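Local coordinates for protein aeromonas extracellular serine protease (Aeromonas sobria, PDB 3WQB) that cleaves proteins after two basic residues, one of them lysine, as a secreted calcium-binding serine protease and probable virulence factor acting on host plasma proteins, at residues A[553-561]-A[572-580]; A[214-222]-A[267-277]. The protein carries 1 engineered substitution. All coordinates share one frame; numbering follows the deposited sequence.

Contact 1 holds a calcium ion at the base of a hairpin in the P-domain, and contact 2 sits in the subtilisin-like domain beside the catalytic centre. Their centres are 23 Å apart and their nearest atoms about 8 Å apart, without touching. An antiparallel sheet spans the gap: strand 222-225 begins where segment 214-222 ends, and its partner 228-233 pairs with 559-565, which pairs with 571-576, so the P-domain hairpin extends a hairpin of the protease domain. In contact 2 the side chain of Asn-218 lies about 6 Å from that of Ala-336, an engineered residue at the predicted charge-relay position, and about 7 Å from that of His-115, predicted to be catalytic.

Contact 1: residues A[553-561]-A[572-580]; sequences DVANGTRQV and TTLTERNNR. With CA (calcium ion), chain D.
Glu-576 OE2 is shared by two arginines, Arg-559 through NE at 3.0 Å and Arg-232 of strand 228-233. Arg-559 and Glu-576 sit on an antiparallel beta hairpin of the P-domain, strands 559-565 and 571-576, whose open end closes round a calcium ion. Arg-559 takes the carboxylate side-on: NE meets OE2 while Arg-559 NH2 reaches Glu-576 OE1 at 3.1 Å. The two flat groups are turned 73° against each other; OE2 lies at the guanidinium edge, yet both nitrogens meet their oxygens from above the carboxylate plane. A bend at chi3 (-65°) turns NE and NH2 toward the carboxylate of Glu-576. Arg-559 NH1 forms a salt bridge with Asp-488, a calcium ligand, so Arg-559 belongs to the second shell of the site.

Further from the metal along the strands, Val-561 N and Leu-574 O bond at 2.8 Å, and Leu-574 N returns a bond to Val-561 O. At the next hydrogen-bonded pair, Glu-576 N gives a short bond to Arg-559 O, whereas Arg-559 N to Glu-576 O is weak: regular pairing ends here, where strand 559-565 begins.

Calcium is held by both carboxylate oxygens of Asp-553, by Ala-555 O at 2.3 Å, by Asn-579 OD1 at 2.4 Å and by Asn-578, with Asp-454 and Asp-488 completing the site. Asp-553 OD1 also accepts from Ala-555 N at 3.2 Å, an Asx turn consistent with the Ala-555 carbonyl being directed at the ion, while OD2 is hydrogen-bonded to His-483. The ion thus joins the chains entering and leaving the hairpin to the regions carrying Asp-454 and Asp-488. On the hairpin's other face, Gln-560 crosses Thr-573, with CD resting 3.7 Å from the Thr-573 CG2 methyl.

Contact 2: residues A[214-222]-A[267-277]; sequences KAAGNGFNK and RSSYSSVGSNI
Just past the end of strand 211-215, Gly-217 O accepts from Ser-272 N at 2.9 Å, the donor standing above the carbonyl plane, and Gly-217 takes a positive phi (109°) that suits glycine. The Ser-272 hydroxyl adds a second bond: OG accepts from Gly-219 N at 2.9 Å and is also hydrogen-bonded to Glu-242.

Phe-220 stacks on Arg-267, its CG anti to the backbone N (chi1 -155°), which carries the ring to the arginine. The guanidinium lies flat over one ring face, planes 9° apart and centres 3.7 Å apart, in cation-pi geometry; NH2 sits toward the rim, 3.4 Å from Phe-220 CE2. NE to Ser-268 O and NH1 to Ser-269 O fix the rotation of the guanidinium against the following turn. Ser-271 O comes to the ring edge, 3.3 Å from Phe-220 CD2, and Val-273 CG2 also approaches this edge.

Asn-218 runs alongside Tyr-270, with OD1 3.5 Å from ring atom CD1 and the flat groups strongly inclined. The amide is fixed by Thr-335 N bonding to OD1, while ND2 donates to the backbone of a chain of another protein. Its place near Ala-336 and His-115 and the Ala-Ala-Gly-Asn sequence are consistent with the oxyanion-hole asparagine of subtilisins. Ser-271 O is buried with no hydrogen-bond partner in the model, so the weakly positive edge of Phe-220 may compensate it.

Contact 1: residues A[553-561]-A[572-580]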
loop_
_atom_site.group_PDB
_atom_site.type_symbol
_atom_site.label_atom_id
_atom_site.label_comp_id
_atom_site.label_asym_id
_atom_site.label_seq_id
_atom_site.Cartn_x
_atom_site.Cartn_y
_atom_site.Cartn_z
ATOM N N ASP A 553 -18.308 12.215 15.602
ATOM C CA ASP A 553 -19.359 11.530 14.860
ATOM C C ASP A 553 -20.070 12.593 14.020
ATOM O O ASP A 553 -20.651 13.532 14.561
ATOM C CB ASP A 553 -20.302 10.827 15.859
ATOM C CG ASP A 553 -21.520 10.170 15.197
ATOM O OD1 ASP A 553 -22.003 10.618 14.131
ATOM O OD2 ASP A 553 -22.027 9.189 15.771
ATOM N N VAL A 554 -19.984 12.459 12.700
ATOM C CA VAL A 554 -20.418 13.518 11.789
ATOM C C VAL A 554 -21.631 13.143 10.935
ATOM O O VAL A 554 -21.830 13.714 9.860
ATOM C CB VAL A 554 -19.252 14.006 10.860
ATOM C CG1 VAL A 554 -18.096 14.578 11.684
ATOM C CG2 VAL A 554 -18.778 12.889 9.923
ATOM N N ALA A 555 -22.421 12.174 11.391
ATOM C CA ALA A 555 -23.599 11.764 10.615
ATOM C C ALA A 555 -24.650 11.065 11.447
ATOM O O ALA A 555 -24.331 10.203 12.268
ATOM C CB ALA A 555 -23.183 10.859 9.460
ATOM N N ASN A 556 -25.913 11.412 11.201
ATOM C CA ASN A 556 -27.020 10.646 11.766
ATOM C C ASN A 556 -27.995 10.119 10.714
ATOM O O ASN A 556 -28.958 9.424 11.045
ATOM C CB ASN A 556 -27.754 11.426 12.870
ATOM C CG ASN A 556 -28.334 12.744 12.390
ATOM O OD1 ASN A 556 -28.215 13.120 11.225
ATOM N ND2 ASN A 556 -28.958 13.464 13.310
ATOM N N GLY A 557 -27.736 10.432 9.448
ATOM C CA GLY A 557 -28.594 9.949 8.366
ATOM C C GLY A 557 -28.277 8.505 8.027
ATOM O O GLY A 557 -27.144 8.049 8.225
ATOM N N THR A 558 -29.262 7.773 7.510
ATOM C CA THR A 558 -29.012 6.419 7.006
ATOM C C THR A 558 -28.158 6.468 5.741
ATOM O O THR A 558 -28.157 7.454 5.011
ATOM C CB THR A 558 -30.320 5.658 6.701
ATOM O OG1 THR A 558 -31.042 6.337 5.668
ATOM C CG2 THR A 558 -31.176 5.556 7.959
ATOM N N ARG A 559 -27.412 5.398 5.505
ATOM C CA ARG A 559 -26.660 5.245 4.277
ATOM C C ARG A 559 -26.895 3.857 3.734
ATOM O O ARG A 559 -27.169 2.921 4.488
ATOM C CB ARG A 559 -25.162 5.431 4.535
ATOM C CG ARG A 559 -24.768 6.846 4.948
ATOM C CD ARG A 559 -23.259 6.987 5.054
ATOM N NE ARG A 559 -22.678 6.165 6.117
ATOM C CZ ARG A 559 -22.545 6.528 7.392
ATOM N NH1 ARG A 559 -22.951 7.721 7.809
ATOM N NH2 ARG A 559 -21.985 5.684 8.251
ATOM N N GLN A 560 -26.778 3.726 2.419
ATOM C CA GLN A 560 -26.889 2.426 1.794
ATOM C C GLN A 560 -25.639 2.058 1.011
ATOM O O GLN A 560 -24.971 2.916 0.426
ATOM C CB GLN A 560 -28.122 2.364 0.899
ATOM C CG GLN A 560 -29.447 2.389 1.659
ATOM C CD GLN A 560 -30.610 2.238 0.728
ATOM O OE1 GLN A 560 -30.488 2.526 -0.452
ATOM N NE2 GLN A 560 -31.742 1.782 1.243
ATOM N N VAL A 561 -25.346 0.763 1.018
ATOM C CA VAL A 561 -24.175 0.214 0.364
ATOM C C VAL A 561 -24.640 -0.937 -0.517
ATOM O O VAL A 561 -25.411 -1.789 -0.073
ATOM C CB VAL A 561 -23.154 -0.288 1.411
ATOM C CG1 VAL A 561 -21.956 -0.955 0.745
ATOM C CG2 VAL A 561 -22.694 0.871 2.305
ATOM N N THR A 572 -27.340 -7.076 -3.300
ATOM C CA THR A 572 -28.036 -6.832 -2.039
ATOM C C THR A 572 -27.816 -5.366 -1.665
ATOM O O THR A 572 -26.835 -4.748 -2.086
ATOM C CB THR A 572 -27.458 -7.719 -0.888
ATOM O OG1 THR A 572 -27.315 -9.074 -1.327
ATOM C CG2 THR A 572 -28.364 -7.696 0.346
ATOM N N THR A 573 -28.733 -4.802 -0.890
ATOM C CA THR A 573 -28.491 -3.507 -0.267
ATOM C C THR A 573 -28.211 -3.692 1.220
ATOM O O THR A 573 -28.912 -4.429 1.917
ATOM C CB THR A 573 -29.647 -2.510 -0.508
ATOM O OG1 THR A 573 -29.672 -2.145 -1.893
ATOM C CG2 THR A 573 -29.461 -1.239 0.332
ATOM N N LEU A 574 -27.156 -3.039 1.687
ATOM C CA LEU A 574 -26.826 -3.001 3.095
ATOM C C LEU A 574 -27.162 -1.604 3.590
ATOM O O LEU A 574 -26.754 -0.614 2.987
ATOM C CB LEU A 574 -25.336 -3.303 3.286
ATOM C CG LEU A 574 -24.756 -3.340 4.700
ATOM C CD1 LEU A 574 -25.352 -4.483 5.510
ATOM C CD2 LEU A 574 -23.240 -3.448 4.635
ATOM N N THR A 575 -27.935 -1.529 4.668
ATOM C CA THR A 575 -28.272 -0.251 5.277
ATOM C C THR A 575 -27.442 -0.064 6.533
ATOM O O THR A 575 -27.378 -0.955 7.388
ATOM C CB THR A 575 -29.779 -0.148 5.594
ATOM O OG1 THR A 575 -30.524 -0.383 4.393
ATOM C CG2 THR A 575 -30.132 1.237 6.147
ATOM N N GLU A 576 -26.776 1.086 6.617
ATOM C CA GLU A 576 -26.060 1.460 7.823
ATOM C C GLU A 576 -27.004 2.269 8.692
ATOM O O GLU A 576 -27.351 3.404 8.353
ATOM C CB GLU A 576 -24.853 2.333 7.509
ATOM C CG GLU A 576 -23.711 1.685 6.779
ATOM C CD GLU A 576 -22.497 2.581 6.835
ATOM O OE1 GLU A 576 -21.856 2.634 7.905
ATOM O OE2 GLU A 576 -22.206 3.255 5.826
ATOM N N ARG A 577 -27.404 1.682 9.809
ATOM C CA ARG A 577 -28.299 2.357 10.747
ATOM C C ARG A 577 -27.477 3.207 11.710
ATOM O O ARG A 577 -26.438 2.771 12.216
ATOM C CB ARG A 577 -29.131 1.330 11.514
ATOM C CG ARG A 577 -29.781 0.274 10.629
ATOM C CD ARG A 577 -31.193 0.663 10.219
ATOM N NE ARG A 577 -31.650 -0.070 9.038
ATOM C CZ ARG A 577 -32.101 -1.324 9.040
ATOM N NH1 ARG A 577 -32.168 -2.019 10.170
ATOM N NH2 ARG A 577 -32.490 -1.887 7.903
ATOM N N ASN A 578 -27.928 4.431 11.946
ATOM C CA ASN A 578 -27.238 5.318 12.881
ATOM C C ASN A 578 -27.051 4.701 14.268
ATOM O O ASN A 578 -27.902 3.949 14.742
ATOM C CB ASN A 578 -27.963 6.658 12.981
ATOM C CG ASN A 578 -27.149 7.710 13.705
ATOM O OD1 ASN A 578 -25.935 7.811 13.525
ATOM N ND2 ASN A 578 -27.811 8.492 14.540
ATOM N N ASN A 579 -25.924 4.996 14.912
ATOM C CA ASN A 579 -25.715 4.564 16.293
ATOM C C ASN A 579 -26.819 5.097 17.200
ATOM O O ASN A 579 -27.140 6.283 17.168
ATOM C CB ASN A 579 -24.339 4.989 16.821
ATOM C CG ASN A 579 -24.074 6.471 16.646
ATOM O OD1 ASN A 579 -24.033 6.973 15.525
ATOM N ND2 ASN A 579 -23.883 7.175 17.754
ATOM N N ARG A 580 -27.390 4.199 17.995
ATOM C CA ARG A 580 -28.446 4.540 18.937
ATOM C C ARG A 580 -27.895 5.208 20.207
ATOM O O ARG A 580 -28.589 5.992 20.861
ATOM C CB ARG A 580 -29.223 3.269 19.302
ATOM C CG ARG A 580 -30.402 3.487 20.231
ATOM C CD ARG A 580 -31.743 3.186 19.572
ATOM N NE ARG A 580 -32.844 3.334 20.527
ATOM C CZ ARG A 580 -33.145 2.459 21.488
ATOM N NH1 ARG A 580 -32.438 1.346 21.644
ATOM N NH2 ARG A 580 -34.165 2.699 22.303
HETATM CA CA CA D . -23.884 8.897 14.144
#

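Contact 2: residues A[214-222]-A[267-277]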
loop_
_atom_site.group_PDB
_atom_site.type_symbol
_atom_site.label_atom_id
_atom_site.label_comp_id
_atom_site.label_asym_id
_atom_site.label_seq_id
_atom_site.Cartn_x
_atom_site.Cartn_y
_atom_site.Cartn_z
ATOM N N LYS A 214 4.727 0.396 -1.586
ATOM C CA LYS A 214 3.462 -0.225 -1.255
ATOM C C LYS A 214 2.271 0.476 -1.911
ATOM O O LYS A 214 2.121 1.695 -1.799
ATOM C CB LYS A 214 3.305 -0.217 0.271
ATOM C CG LYS A 214 2.037 -0.866 0.816
ATOM C CD LYS A 214 1.967 -2.358 0.483
ATOM C CE LYS A 214 0.933 -3.061 1.334
ATOM N NZ LYS A 214 -0.458 -2.600 1.015
ATOM N N ALA A 215 1.426 -0.296 -2.597
ATOM C CA ALA A 215 0.219 0.244 -3.226
ATOM C C ALA A 215 -0.778 0.731 -2.179
ATOM O O ALA A 215 -1.052 0.027 -1.201
ATOM C CB ALA A 215 -0.419 -0.817 -4.092
ATOM N N ALA A 216 -1.331 1.927 -2.385
ATOM C CA ALA A 216 -2.342 2.447 -1.463
ATOM C C ALA A 216 -3.670 1.706 -1.509
ATOM O O ALA A 216 -4.427 1.746 -0.545
ATOM C CB ALA A 216 -2.585 3.907 -1.733
ATOM N N GLY A 217 -3.955 1.050 -2.634
ATOM C CA GLY A 217 -5.297 0.516 -2.904
ATOM C C GLY A 217 -6.020 1.286 -3.994
ATOM O O GLY A 217 -5.666 2.434 -4.302
ATOM N N ASN A 218 -7.039 0.640 -4.556
ATOM C CA ASN A 218 -7.855 1.180 -5.638
ATOM C C ASN A 218 -9.298 1.328 -5.197
ATOM O O ASN A 218 -10.213 1.042 -5.974
ATOM C CB ASN A 218 -7.817 0.239 -6.849
ATOM C CG ASN A 218 -6.424 0.030 -7.382
ATOM O OD1 ASN A 218 -5.533 0.870 -7.206
ATOM N ND2 ASN A 218 -6.233 -1.081 -8.062
ATOM N N GLY A 219 -9.495 1.794 -3.966
ATOM C CA GLY A 219 -10.822 1.804 -3.367
ATOM C C GLY A 219 -11.462 3.157 -3.175
ATOM O O GLY A 219 -12.293 3.307 -2.273
ATOM N N PHE A 220 -11.130 4.148 -4.001
ATOM C CA PHE A 220 -11.867 5.410 -3.868
ATOM C C PHE A 220 -13.378 5.211 -3.936
ATOM O O PHE A 220 -14.105 5.835 -3.182
ATOM C CB PHE A 220 -11.429 6.487 -4.863
ATOM C CG PHE A 220 -11.717 7.871 -4.370
ATOM C CD1 PHE A 220 -12.975 8.454 -4.564
ATOM C CD2 PHE A 220 -10.748 8.584 -3.666
ATOM C CE1 PHE A 220 -13.257 9.735 -4.067
ATOM C CE2 PHE A 220 -11.015 9.858 -3.175
ATOM C CZ PHE A 220 -12.275 10.436 -3.375
ATOM N N ASN A 221 -13.811 4.306 -4.809
ATOM C CA ASN A 221 -15.231 4.085 -5.056
ATOM C C ASN A 221 -15.736 2.701 -4.646
ATOM O O ASN A 221 -16.860 2.561 -4.151
ATOM C CB ASN A 221 -15.538 4.335 -6.537
ATOM C CG ASN A 221 -15.153 5.732 -6.983
ATOM O OD1 ASN A 221 -14.321 5.910 -7.881
ATOM N ND2 ASN A 221 -15.748 6.731 -6.355
ATOM N N LYS A 222 -14.917 1.673 -4.863
ATOM C CA LYS A 222 -15.352 0.305 -4.609
ATOM C C LYS A 222 -14.224 -0.529 -4.043
ATOM O O LYS A 222 -13.050 -0.287 -4.340
ATOM C CB LYS A 222 -15.918 -0.357 -5.884
ATOM C CG LYS A 222 -14.914 -0.600 -7.001
ATOM C CD LYS A 222 -15.614 -1.192 -8.215
ATOM C CE LYS A 222 -14.625 -1.609 -9.307
ATOM N NZ LYS A 222 -15.350 -2.118 -10.497
ATOM N N ARG A 267 -5.553 12.624 -9.671
ATOM C CA ARG A 267 -5.715 11.313 -9.055
ATOM C C ARG A 267 -6.472 10.373 -9.988
ATOM O O ARG A 267 -7.542 10.724 -10.497
ATOM C CB ARG A 267 -6.502 11.449 -7.762
ATOM C CG ARG A 267 -6.508 10.188 -6.925
ATOM C CD ARG A 267 -7.752 10.114 -6.042
ATOM N NE ARG A 267 -8.961 9.749 -6.791
ATOM C CZ ARG A 267 -10.114 10.411 -6.765
ATOM N NH1 ARG A 267 -11.147 9.958 -7.475
ATOM N NH2 ARG A 267 -10.248 11.523 -6.050
ATOM N N SER A 268 -5.936 9.176 -10.202
ATOM C CA SER A 268 -6.669 8.170 -10.951
ATOM C C SER A 268 -7.992 7.947 -10.240
ATOM O O SER A 268 -8.045 7.948 -9.007
ATOM C CB SER A 268 -5.876 6.873 -11.017
ATOM O OG SER A 268 -4.652 7.075 -11.685
ATOM N N SER A 269 -9.057 7.784 -11.020
ATOM C CA SER A 269 -10.414 7.672 -10.504
ATOM C C SER A 269 -10.518 6.771 -9.270
ATOM O O SER A 269 -11.146 7.143 -8.282
ATOM C CB SER A 269 -11.337 7.159 -11.620
ATOM O OG SER A 269 -10.887 5.912 -12.129
ATOM N N TYR A 270 -9.871 5.608 -9.344
ATOM C CA TYR A 270 -9.999 4.544 -8.352
ATOM C C TYR A 270 -9.060 4.678 -7.139
ATOM O O TYR A 270 -9.220 3.944 -6.166
ATOM C CB TYR A 270 -9.721 3.190 -9.032
ATOM C CG TYR A 270 -8.433 3.231 -9.816
ATOM C CD1 TYR A 270 -7.205 3.206 -9.161
ATOM C CD2 TYR A 270 -8.437 3.381 -11.207
ATOM C CE1 TYR A 270 -6.011 3.294 -9.865
ATOM C CE2 TYR A 270 -7.250 3.456 -11.927
ATOM C CZ TYR A 270 -6.039 3.422 -11.246
ATOM O OH TYR A 270 -4.841 3.502 -11.922
ATOM N N SER A 271 -8.097 5.596 -7.168
ATOM C CA SER A 271 -7.016 5.531 -6.162
ATOM C C SER A 271 -7.475 5.780 -4.734
ATOM O O SER A 271 -8.155 6.772 -4.458
ATOM C CB SER A 271 -5.907 6.536 -6.465
ATOM O OG SER A 271 -4.766 6.292 -5.642
ATOM N N SER A 272 -7.062 4.896 -3.825
ATOM C CA SER A 272 -7.209 5.181 -2.406
ATOM C C SER A 272 -6.309 6.350 -2.033
ATOM O O SER A 272 -5.327 6.637 -2.729
ATOM C CB SER A 272 -6.872 3.953 -1.567
ATOM O OG SER A 272 -7.773 2.894 -1.868
ATOM N N VAL A 273 -6.662 7.046 -0.953
ATOM C CA VAL A 273 -5.938 8.236 -0.507
ATOM C C VAL A 273 -5.983 8.286 1.006
ATOM O O VAL A 273 -6.779 7.583 1.630
ATOM C CB VAL A 273 -6.538 9.551 -1.095
ATOM C CG1 VAL A 273 -6.489 9.530 -2.621
ATOM C CG2 VAL A 273 -7.969 9.810 -0.603
ATOM N N GLY A 274 -5.113 9.097 1.603
ATOM C CA GLY A 274 -5.083 9.228 3.059
ATOM C C GLY A 274 -3.815 9.899 3.548
ATOM O O GLY A 274 -2.910 10.199 2.768
ATOM N N SER A 275 -3.762 10.148 4.852
ATOM C CA SER A 275 -2.637 10.871 5.449
ATOM C C SER A 275 -1.316 10.118 5.377
ATOM O O SER A 275 -0.245 10.706 5.588
ATOM C CB SER A 275 -2.944 11.244 6.890
ATOM O OG SER A 275 -3.135 10.092 7.692
ATOM N N ASN A 276 -1.402 8.816 5.100
ATOM C CA ASN A 276 -0.216 7.965 4.979
ATOM C C ASN A 276 0.329 7.806 3.571
ATOM O O ASN A 276 1.320 7.119 3.388
ATOM C CB ASN A 276 -0.464 6.589 5.593
ATOM C CG ASN A 276 -1.596 5.846 4.937
ATOM O OD1 ASN A 276 -2.604 6.437 4.544
ATOM N ND2 ASN A 276 -1.463 4.528 4.861
ATOM N N ILE A 277 -0.278 8.465 2.590
ATOM C CA ILE A 277 0.308 8.536 1.242
ATOM C C ILE A 277 1.602 9.339 1.341
ATOM O O ILE A 277 1.633 10.397 1.973
ATOM C CB ILE A 277 -0.660 9.195 0.232
ATOM C CG1 ILE A 277 -1.973 8.404 0.135
ATOM C CG2 ILE A 277 -0.012 9.344 -1.150
ATOM C CD1 ILE A 277 -1.826 6.927 -0.273
#